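Local coordinates for protein glyoxalase-related enzyme (Fulvimarina pelagi, PDB 3BQX) that is of unknown function but belongs to the vicinal oxygen chelate superfamily and is probably related to the glyoxalases, at residues Val113-Pro116 / Asp117-Trp121; Phe33-Pro36 / Glu37-Phe40. All coordinates share one frame; numbering follows the deposited sequence.

Contact 1. Residues Val113-Pro116 / Asp117-Trp121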
loop_
_atom_site.group_PDB
_atom_site.type_symbol
_atom_site.label_atom_id
_atom_site.label_comp_id
_atom_site.label_asym_id
_atom_site.label_seq_id
_atom_site.Cartn_x
_atom_site.Cartn_y
_atom_site.Cartn_z
ATOM N N VAL A 113 -11.689 -8.721 -3.613
ATOM C CA VAL A 113 -11.760 -8.634 -5.065
ATOM C C VAL A 113 -10.402 -8.152 -5.540
ATOM O O VAL A 113 -9.869 -7.179 -5.003
ATOM C CB VAL A 113 -12.835 -7.619 -5.530
ATOM C CG1 VAL A 113 -12.809 -7.493 -7.047
ATOM C CG2 VAL A 113 -14.214 -8.060 -5.060
ATOM N N ALA A 114 -9.833 -8.823 -6.530
ATOM C CA ALA A 114 -8.534 -8.412 -7.036
ATOM C C ALA A 114 -8.689 -7.553 -8.277
ATOM O O ALA A 114 -9.638 -7.726 -9.050
ATOM C CB ALA A 114 -7.686 -9.625 -7.350
ATOM N N ASP A 115 -7.770 -6.610 -8.470
ATOM C CA ASP A 115 -7.842 -5.768 -9.649
ATOM C C ASP A 115 -7.375 -6.588 -10.857
ATOM O O ASP A 115 -6.971 -7.741 -10.702
ATOM C CB ASP A 115 -7.062 -4.443 -9.431
ATOM C CG ASP A 115 -5.551 -4.564 -9.581
ATOM O OD1 ASP A 115 -5.001 -5.641 -9.877
ATOM O OD2 ASP A 115 -4.898 -3.511 -9.397
ATOM N N PRO A 116 -7.451 -6.025 -12.074
ATOM C CA PRO A 116 -7.037 -6.756 -13.280
ATOM C C PRO A 116 -5.651 -7.380 -13.266
ATOM O O PRO A 116 -5.394 -8.348 -13.985
ATOM C CB PRO A 116 -7.164 -5.707 -14.381
ATOM C CG PRO A 116 -8.272 -4.851 -13.904
ATOM C CD PRO A 116 -7.961 -4.690 -12.426
ATOM N N ASP A 117 -4.756 -6.819 -12.463
ATOM C CA ASP A 117 -3.392 -7.310 -12.388
ATOM C C ASP A 117 -3.154 -8.250 -11.216
ATOM O O ASP A 117 -2.026 -8.674 -10.974
ATOM C CB ASP A 117 -2.433 -6.120 -12.334
ATOM C CG ASP A 117 -2.480 -5.289 -13.603
ATOM O OD1 ASP A 117 -1.803 -5.668 -14.582
ATOM O OD2 ASP A 117 -3.207 -4.272 -13.630
ATOM N N GLY A 118 -4.221 -8.571 -10.492
ATOM C CA GLY A 118 -4.104 -9.483 -9.370
ATOM C C GLY A 118 -3.924 -8.859 -8.001
ATOM O O GLY A 118 -3.890 -9.575 -7.002
ATOM N N HIS A 119 -3.800 -7.537 -7.932
ATOM C CA HIS A 119 -3.626 -6.896 -6.629
ATOM C C HIS A 119 -4.912 -7.030 -5.833
ATOM O O HIS A 119 -5.979 -6.611 -6.271
ATOM C CB HIS A 119 -3.245 -5.432 -6.806
ATOM C CG HIS A 119 -1.969 -5.242 -7.559
ATOM N ND1 HIS A 119 -0.757 -5.716 -7.100
ATOM C CD2 HIS A 119 -1.719 -4.662 -8.756
ATOM C CE1 HIS A 119 0.184 -5.437 -7.984
ATOM N NE2 HIS A 119 -0.374 -4.797 -8.998
ATOM N N ILE A 120 -4.792 -7.609 -4.645
ATOM C CA ILE A 120 -5.930 -7.865 -3.780
ATOM C C ILE A 120 -6.500 -6.684 -3.006
ATOM O O ILE A 120 -5.775 -5.954 -2.321
ATOM C CB ILE A 120 -5.580 -8.969 -2.757
ATOM C CG1 ILE A 120 -5.161 -10.242 -3.502
ATOM C CG2 ILE A 120 -6.762 -9.232 -1.847
ATOM C CD1 ILE A 120 -4.632 -11.337 -2.591
ATOM N N TRP A 121 -7.811 -6.507 -3.121
ATOM C CA TRP A 121 -8.504 -5.456 -2.402
ATOM C C TRP A 121 -9.512 -6.060 -1.448
ATOM O O TRP A 121 -10.264 -6.969 -1.815
ATOM C CB TRP A 121 -9.264 -4.527 -3.353
ATOM C CG TRP A 121 -8.417 -3.506 -4.006
ATOM C CD1 TRP A 121 -7.742 -3.630 -5.182
ATOM C CD2 TRP A 121 -8.107 -2.204 -3.497
ATOM N NE1 TRP A 121 -7.022 -2.484 -5.442
ATOM C CE2 TRP A 121 -7.233 -1.594 -4.423
ATOM C CE3 TRP A 121 -8.485 -1.493 -2.349
ATOM C CZ2 TRP A 121 -6.726 -0.305 -4.236
ATOM C CZ3 TRP A 121 -7.974 -0.204 -2.165
ATOM C CH2 TRP A 121 -7.109 0.370 -3.105
HETATM O O HOH W 1 -4.815 -2.596 -12.089
#
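The carboxylate of D115 lies alongside the imidazole of H119, both side chains pointing the same way with their planes 75° apart. OD2 of D115 sits at the ring's edge, in its plane, 3.4 Å from CD2 of H119. The two faces of the carboxylate are used by different amides: OD1 of D115 takes the N-H of D117 at 2.9 Å from above one face and the N-H of H119 at 3.0 Å from the opposite face, each more than 50° out of the plane. CG of D115 stands between its own N and carbonyl carbon (chi1 79°), which folds the carboxylate back over the bend. At the indole of W121, CB of D115 lies near the ring plane, by the edge at CD1.

All this belongs to a beta hairpin whose strands, 109-114 and 120-125, are joined by a type I turn from D115 to G118, within one of the paired beta-alpha-beta-beta-beta modules of the VOC fold. The turn is closed by G118 N to D115 O (2.9 Å). G118 itself has a positive phi, a backbone conformation glycine adopts easily. Next along, D115 N gives a hydrogen bond to H119 O at 2.8 Å, and V113 and W121 exchange a pair of backbone bonds.

A water donates to OD2 of both aspartates, 2.8 Å from D117 OD2 and only weakly bound to D115 OD2; it bridges two acids that would otherwise probably repel each other. Further partners come from the same chain: Y23 OH bonds both D115 OD2 and W121 NE1, G14 N meets D117 OD1 and G12 O meets H119 NE2.

Contact 2. Residues Phe33-Pro36 / Glu37-Phe40; sequences FRNP and EIIF
CB of F33 rests at the edge of the F40 ring, 3.6 Å from CD2 of F40, and the two rings lie obliquely at 43°; CG2 of I38 comes to the edge of the F33 ring at CE2 (3.7 Å). On the other face the extended alkyl chain of R34 runs alongside I39, CG of R34 3.8 Å from CG1 of I39, and CD1 of I39 lies over one face of the guanidinium.

The side-chain hydrogen bonds gather at the bend. OD1 of N35 accepts from E37 N at 2.8 Å, an Asx turn that starts the hairpin's two-residue loop, P36-E37, and from I38 N at 2.9 Å; the two amides arrive from opposite faces of the carboxamide plane. With chi1 at 68°, the N35 side chain curls back over the turn to meet them.

Backbone bonds pair the strands: N35 N to I38 O at 3.0 Å, F40 N to F33 O at 2.9 Å, and a weak return bond from F33 N.

Strand 33-34 is the outermost of its sheet within the chain. Strand 38-42 lies between it and strand 47-52, where W51 NE1 bonds E37 OE2; helix 16-26 packs on R34 and I39, and W129 of the second subunit meets F40 edge-to-face.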
loop_
_atom_site.group_PDB
_atom_site.type_symbol
_atom_site.label_atom_id
_atom_site.label_comp_id
_atom_site.label_asym_id
_atom_site.label_seq_id
_atom_site.Cartn_x
_atom_site.Cartn_y
_atom_site.Cartn_z
ATOM N N PHE A 33 -3.308 12.633 -12.209
ATOM C CA PHE A 33 -2.263 12.639 -13.225
ATOM C C PHE A 33 -2.312 11.371 -14.066
ATOM O O PHE A 33 -2.611 10.287 -13.564
ATOM C CB PHE A 33 -0.866 12.733 -12.598
ATOM C CG PHE A 33 0.249 12.723 -13.615
ATOM C CD1 PHE A 33 0.718 13.914 -14.166
ATOM C CD2 PHE A 33 0.791 11.520 -14.066
ATOM C CE1 PHE A 33 1.709 13.906 -15.156
ATOM C CE2 PHE A 33 1.778 11.499 -15.053
ATOM C CZ PHE A 33 2.239 12.697 -15.601
ATOM N N ARG A 34 -2.017 11.512 -15.353
ATOM C CA ARG A 34 -1.981 10.369 -16.239
ATOM C C ARG A 34 -1.162 10.611 -17.487
ATOM O O ARG A 34 -1.231 11.679 -18.086
ATOM C CB ARG A 34 -3.388 9.951 -16.663
ATOM C CG ARG A 34 -3.372 8.895 -17.759
ATOM C CD ARG A 34 -4.749 8.358 -18.078
ATOM N NE ARG A 34 -4.666 7.320 -19.102
ATOM C CZ ARG A 34 -5.689 6.570 -19.496
ATOM N NH1 ARG A 34 -6.885 6.739 -18.950
ATOM N NH2 ARG A 34 -5.514 5.649 -20.435
ATOM N N ASN A 35 -0.362 9.617 -17.856
ATOM C CA ASN A 35 0.410 9.667 -19.086
ATOM C C ASN A 35 0.458 8.220 -19.578
ATOM O O ASN A 35 -0.068 7.326 -18.915
ATOM C CB ASN A 35 1.805 10.292 -18.886
ATOM C CG ASN A 35 2.732 9.447 -18.044
ATOM O OD1 ASN A 35 2.562 8.241 -17.923
ATOM N ND2 ASN A 35 3.748 10.088 -17.478
ATOM N N PRO A 36 1.054 7.960 -20.748
ATOM C CA PRO A 36 1.103 6.583 -21.252
ATOM C C PRO A 36 1.696 5.479 -20.374
ATOM O O PRO A 36 1.506 4.299 -20.668
ATOM C CB PRO A 36 1.857 6.732 -22.571
ATOM C CG PRO A 36 1.420 8.084 -23.036
ATOM C CD PRO A 36 1.530 8.908 -21.774
ATOM N N GLU A 37 2.401 5.837 -19.304
ATOM C CA GLU A 37 2.990 4.804 -18.458
ATOM C C GLU A 37 2.558 4.780 -16.996
ATOM O O GLU A 37 2.790 3.789 -16.306
ATOM C CB GLU A 37 4.522 4.874 -18.518
ATOM C CG GLU A 37 5.135 6.061 -17.799
ATOM C CD GLU A 37 6.653 6.069 -17.876
ATOM O OE1 GLU A 37 7.184 6.211 -18.999
ATOM O OE2 GLU A 37 7.313 5.928 -16.820
ATOM N N ILE A 38 1.928 5.844 -16.514
ATOM C CA ILE A 38 1.539 5.873 -15.109
ATOM C C ILE A 38 0.282 6.692 -14.846
ATOM O O ILE A 38 -0.038 7.622 -15.592
ATOM C CB ILE A 38 2.708 6.444 -14.255
ATOM C CG1 ILE A 38 2.521 6.121 -12.772
ATOM C CG2 ILE A 38 2.814 7.948 -14.456
ATOM C CD1 ILE A 38 3.791 6.380 -11.934
ATOM N N ILE A 39 -0.431 6.328 -13.788
ATOM C CA ILE A 39 -1.622 7.048 -13.365
ATOM C C ILE A 39 -1.520 7.272 -11.862
ATOM O O ILE A 39 -1.144 6.360 -11.121
ATOM C CB ILE A 39 -2.921 6.263 -13.656
ATOM C CG1 ILE A 39 -3.085 6.080 -15.167
ATOM C CG2 ILE A 39 -4.118 7.004 -13.071
ATOM C CD1 ILE A 39 -4.287 5.247 -15.563
ATOM N N PHE A 40 -1.820 8.491 -11.424
ATOM C CA PHE A 40 -1.802 8.828 -10.003
ATOM C C PHE A 40 -3.203 9.213 -9.554
ATOM O O PHE A 40 -3.906 9.950 -10.256
ATOM C CB PHE A 40 -0.907 10.040 -9.698
ATOM C CG PHE A 40 0.568 9.800 -9.878
ATOM C CD1 PHE A 40 1.184 8.674 -9.356
ATOM C CD2 PHE A 40 1.353 10.747 -10.525
ATOM C CE1 PHE A 40 2.566 8.493 -9.474
ATOM C CE2 PHE A 40 2.733 10.572 -10.647
ATOM C CZ PHE A 40 3.336 9.444 -10.118
#

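Contacts 1 and 2 are tight hairpin bends in the two four-stranded mixed sheets of the chain, each having strand order 1-4-3-2. Contact 1 joins the third and fourth strands of its sheet in chain order, contact 2 the second and third. In both, the side-chain oxygen of an Asp or Asn at the first position of the bend accepts two amides further along, the nearer one two residues on. Their centres lie 19 Å apart and the nearest atoms about 10 Å, so they do not touch. Helix 16-26 lies beside both, offering Y23 and F22 to 113-121, and A20 and L16 to 33-40. Contact 1 is the more central, 8 Å from the chain's centre against 16 Å.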